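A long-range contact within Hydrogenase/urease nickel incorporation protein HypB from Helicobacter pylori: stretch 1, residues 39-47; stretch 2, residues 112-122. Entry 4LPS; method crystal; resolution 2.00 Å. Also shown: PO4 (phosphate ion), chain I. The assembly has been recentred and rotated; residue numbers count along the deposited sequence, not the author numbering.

Stretch 1 (39-47) ERYLKEGLY
Stretch 2, residues 112-122: MIEGAFDLLKD

The contact is built around Phe 117, whose CA-to-CB bond points toward the first stretch and whose ring, at chi1 t and chi2 -94°, reaches the end of helix 39-43 and the turn after it. Tyr 41 (chi1 m, chi2 -22°) starts sideways, but its end comes nearer: Tyr 41 CD1 lies 3.6 Å from Phe 117 CE2, with ring centroids 5.7 Å apart and planes at an oblique 51°. Past the ring, Tyr 41 OH lies 3.4 Å from CG2 of Ile 113 (m, m), while the hydroxyl is hydrogen-bonded elsewhere in the structure. Leu 46 (m, t) brings CD1 to 3.6 Å from Phe 117 CE2, so one aromatic carbon serves two apolar partners.

The backbone that presents these groups is two helices running nearly the same way, their axes crossing at 19° with a closest approach of 12.3 Å. Across that wide spacing the contact is made by side chains. The register pairs Tyr 41 with Phe 117 (CA to CA 9.1 Å) and Glu 44 with Lys 121 (CA to CA 8.8 Å). Glu 114 to Asp 122 are helical, with i to i-4 bonds such as Lys 121 N to Phe 117 O at 2.9 Å. Stretch 1 is helical to Lys 43, and Gly 45, at phi/psi 61/43, then breaks the helical path in a Schellman motif; positive phi favours glycine. Leu 46 N bonds back to Tyr 41 O at 2.8 Å, and after the turn the CA-to-CB bond of Leu 46 points toward stretch 2.

Toward the polar edge, Arg 40 (m, t, p, chi4 -168°) sits as a knob among Glu 114, Phe 117, Asp 118 and Lys 121. Phe 117 CD1 lies over one face of the Arg 40 guanidinium, 3.6 Å from Arg 40 CZ, leaving the edge free for polar bonds. There Arg 40 NH2 and Arg 40 NH1 both donate to Asp 118 OD1, at 2.8 and 3.0 Å respectively, in a salt bridge; Asp 118 takes chi1 m, chi2 -12°.

A phosphate ion, probably from the crystallisation liquor, also binds at that edge. Arg 40 NE donates to PO4 O4 at 2.8 Å and Arg 40 NH1 to PO4 O2 at 2.9 Å. The extended all-t Lys 121 adds weak hydrogen bonds from NZ to PO4 O3 (3.3 Å) and PO4 O2 (3.4 Å). The anion thus bridges two cations whose closest charged atoms, Arg 40 NH1 and Lys 121 NZ, are 4.5 Å apart. The aliphatic part of Glu 44 (m, m, chi3 173°) packs on the ring, Glu 44 CG 3.6 Å from Phe 117 CZ, while its carboxylate reaches out to the Lys 121 chain, Glu 44 OE1 3.2 Å from Lys 121 CE; Glu 44 OE1 is 4.2 Å from Lys 121 NZ, beyond a salt bridge.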

# COMPACT_ATOMS: atom_id res chain seq x y z
N GLU A 39 13.90 8.17 8.88
CA GLU A 39 15.26 7.95 9.36
C GLU A 39 15.47 6.50 9.78
O GLU A 39 16.46 5.87 9.42
CB GLU A 39 15.58 8.87 10.54
CG GLU A 39 15.49 10.36 10.24
CD GLU A 39 15.76 11.21 11.46
OE1 GLU A 39 15.25 12.35 11.51
OE2 GLU A 39 16.47 10.75 12.38
N ARG A 40 14.52 5.98 10.56
CA ARG A 40 14.61 4.61 11.07
C ARG A 40 14.43 3.58 9.96
O ARG A 40 15.07 2.52 10.00
CB ARG A 40 13.56 4.39 12.16
CG ARG A 40 13.69 5.36 13.33
CD ARG A 40 12.85 4.93 14.52
NE ARG A 40 13.33 3.67 15.08
CZ ARG A 40 12.65 2.95 15.97
NH1 ARG A 40 13.16 1.81 16.43
NH2 ARG A 40 11.47 3.36 16.40
N TYR A 41 13.57 3.87 8.99
CA TYR A 41 13.38 2.98 7.85
C TYR A 41 14.68 2.74 7.12
O TYR A 41 15.04 1.61 6.80
CB TYR A 41 12.36 3.55 6.86
CG TYR A 41 10.95 3.77 7.38
CD1 TYR A 41 10.48 3.08 8.48
CD2 TYR A 41 10.10 4.65 6.74
CE1 TYR A 41 9.19 3.27 8.94
CE2 TYR A 41 8.81 4.85 7.19
CZ TYR A 41 8.36 4.16 8.29
OH TYR A 41 7.08 4.36 8.73
N LEU A 42 15.40 3.83 6.88
CA LEU A 42 16.66 3.79 6.15
C LEU A 42 17.75 3.14 6.99
O LEU A 42 18.59 2.40 6.47
CB LEU A 42 17.07 5.21 5.72
CG LEU A 42 16.04 5.94 4.86
CD1 LEU A 42 16.53 7.33 4.44
CD2 LEU A 42 15.65 5.12 3.64
N LYS A 43 17.74 3.42 8.29
CA LYS A 43 18.67 2.80 9.22
C LYS A 43 18.55 1.28 9.18
O LYS A 43 19.55 0.57 9.22
CB LYS A 43 18.41 3.31 10.64
CG LYS A 43 19.56 3.11 11.60
CD LYS A 43 19.42 4.03 12.81
CE LYS A 43 19.44 5.49 12.39
NZ LYS A 43 19.13 6.40 13.54
N GLU A 44 17.31 0.80 9.11
CA GLU A 44 17.04 -0.63 9.08
C GLU A 44 17.13 -1.20 7.67
O GLU A 44 16.89 -2.39 7.46
CB GLU A 44 15.66 -0.92 9.67
CG GLU A 44 15.54 -0.55 11.14
CD GLU A 44 15.99 -1.67 12.05
OE1 GLU A 44 16.06 -1.44 13.28
OE2 GLU A 44 16.26 -2.78 11.55
N GLY A 45 17.46 -0.34 6.71
CA GLY A 45 17.57 -0.75 5.32
C GLY A 45 16.26 -1.28 4.76
O GLY A 45 16.24 -2.28 4.05
N LEU A 46 15.17 -0.59 5.08
CA LEU A 46 13.85 -0.99 4.62
C LEU A 46 13.32 -0.09 3.51
O LEU A 46 13.40 1.14 3.60
CB LEU A 46 12.85 -0.99 5.78
CG LEU A 46 13.20 -1.83 7.01
CD1 LEU A 46 12.32 -1.46 8.18
CD2 LEU A 46 13.07 -3.31 6.69
N TYR A 47 12.78 -0.71 2.46
CA TYR A 47 12.02 0.01 1.46
C TYR A 47 10.55 -0.06 1.85
O TYR A 47 9.96 -1.14 1.88
CB TYR A 47 12.24 -0.56 0.06
CG TYR A 47 11.86 0.39 -1.05
CD1 TYR A 47 12.67 1.46 -1.39
CD2 TYR A 47 10.68 0.22 -1.77
CE1 TYR A 47 12.33 2.34 -2.40
CE2 TYR A 47 10.32 1.10 -2.79
CZ TYR A 47 11.16 2.15 -3.09
OH TYR A 47 10.81 3.02 -4.10
N MET A 112 1.69 6.19 14.98
CA MET A 112 1.12 4.85 15.14
C MET A 112 2.06 3.76 14.63
O MET A 112 2.06 2.64 15.14
CB MET A 112 -0.22 4.74 14.40
CG MET A 112 -1.33 5.67 14.89
SD MET A 112 -2.80 5.49 13.86
CE MET A 112 -3.71 6.99 14.28
N ILE A 113 2.85 4.10 13.62
CA ILE A 113 3.78 3.14 13.02
C ILE A 113 4.89 2.75 13.99
O ILE A 113 5.38 1.62 13.97
CB ILE A 113 4.41 3.69 11.72
CG1 ILE A 113 3.33 4.30 10.82
CG2 ILE A 113 5.17 2.60 10.98
CD1 ILE A 113 2.30 3.29 10.32
N GLU A 114 5.28 3.69 14.85
CA GLU A 114 6.45 3.53 15.71
C GLU A 114 6.34 2.29 16.59
O GLU A 114 7.29 1.51 16.70
CB GLU A 114 6.64 4.76 16.60
CG GLU A 114 7.82 4.64 17.55
CD GLU A 114 8.02 5.88 18.41
OE1 GLU A 114 8.85 5.83 19.34
OE2 GLU A 114 7.34 6.89 18.14
N GLY A 115 5.18 2.12 17.22
CA GLY A 115 4.93 0.99 18.10
C GLY A 115 5.05 -0.34 17.37
O GLY A 115 5.72 -1.26 17.85
N ALA A 116 4.40 -0.44 16.22
CA ALA A 116 4.45 -1.65 15.41
C ALA A 116 5.87 -1.90 14.90
O ALA A 116 6.32 -3.05 14.86
CB ALA A 116 3.48 -1.54 14.24
N PHE A 117 6.55 -0.83 14.52
CA PHE A 117 7.93 -0.89 14.05
C PHE A 117 8.85 -1.48 15.12
O PHE A 117 9.67 -2.35 14.83
CB PHE A 117 8.40 0.51 13.65
CG PHE A 117 9.74 0.55 12.95
CD1 PHE A 117 10.91 0.75 13.67
CD2 PHE A 117 9.81 0.42 11.58
CE1 PHE A 117 12.13 0.80 13.02
CE2 PHE A 117 11.03 0.47 10.92
CZ PHE A 117 12.20 0.66 11.65
N ASP A 118 8.72 -0.99 16.35
CA ASP A 118 9.54 -1.46 17.46
C ASP A 118 9.34 -2.95 17.73
O ASP A 118 10.30 -3.68 17.97
CB ASP A 118 9.24 -0.65 18.72
CG ASP A 118 9.77 0.76 18.64
OD1 ASP A 118 10.56 1.05 17.71
OD2 ASP A 118 9.41 1.59 19.51
N LEU A 119 8.08 -3.40 17.71
CA LEU A 119 7.77 -4.82 17.90
C LEU A 119 8.40 -5.68 16.81
O LEU A 119 9.04 -6.68 17.09
CB LEU A 119 6.26 -5.05 17.92
CG LEU A 119 5.44 -4.48 19.08
CD1 LEU A 119 3.96 -4.69 18.82
CD2 LEU A 119 5.83 -5.14 20.39
N LEU A 120 8.19 -5.27 15.56
CA LEU A 120 8.74 -5.99 14.41
C LEU A 120 10.26 -6.03 14.46
O LEU A 120 10.88 -7.01 14.06
CB LEU A 120 8.26 -5.35 13.11
CG LEU A 120 6.80 -5.61 12.75
CD1 LEU A 120 6.39 -4.77 11.56
CD2 LEU A 120 6.58 -7.09 12.46
N LYS A 121 10.86 -4.95 14.95
CA LYS A 121 12.30 -4.90 15.13
C LYS A 121 12.75 -5.92 16.17
O LYS A 121 13.66 -6.72 15.93
CB LYS A 121 12.76 -3.50 15.54
CG LYS A 121 14.27 -3.37 15.64
CD LYS A 121 14.68 -2.12 16.40
CE LYS A 121 16.20 -1.99 16.43
NZ LYS A 121 16.65 -0.93 17.37
N ASP A 122 12.11 -5.89 17.34
CA ASP A 122 12.48 -6.75 18.45
C ASP A 122 12.25 -8.23 18.12
O ASP A 122 12.89 -9.11 18.70
CB ASP A 122 11.70 -6.36 19.71
CG ASP A 122 12.13 -5.03 20.27
OD1 ASP A 122 13.20 -4.52 19.86
OD2 ASP A 122 11.40 -4.47 21.12
P PO4 I . 16.50 1.88 14.59
O1 PO4 I . 17.41 1.40 13.48
O2 PO4 I . 15.39 0.89 14.76
O3 PO4 I . 17.27 1.99 15.88
O4 PO4 I . 15.94 3.24 14.23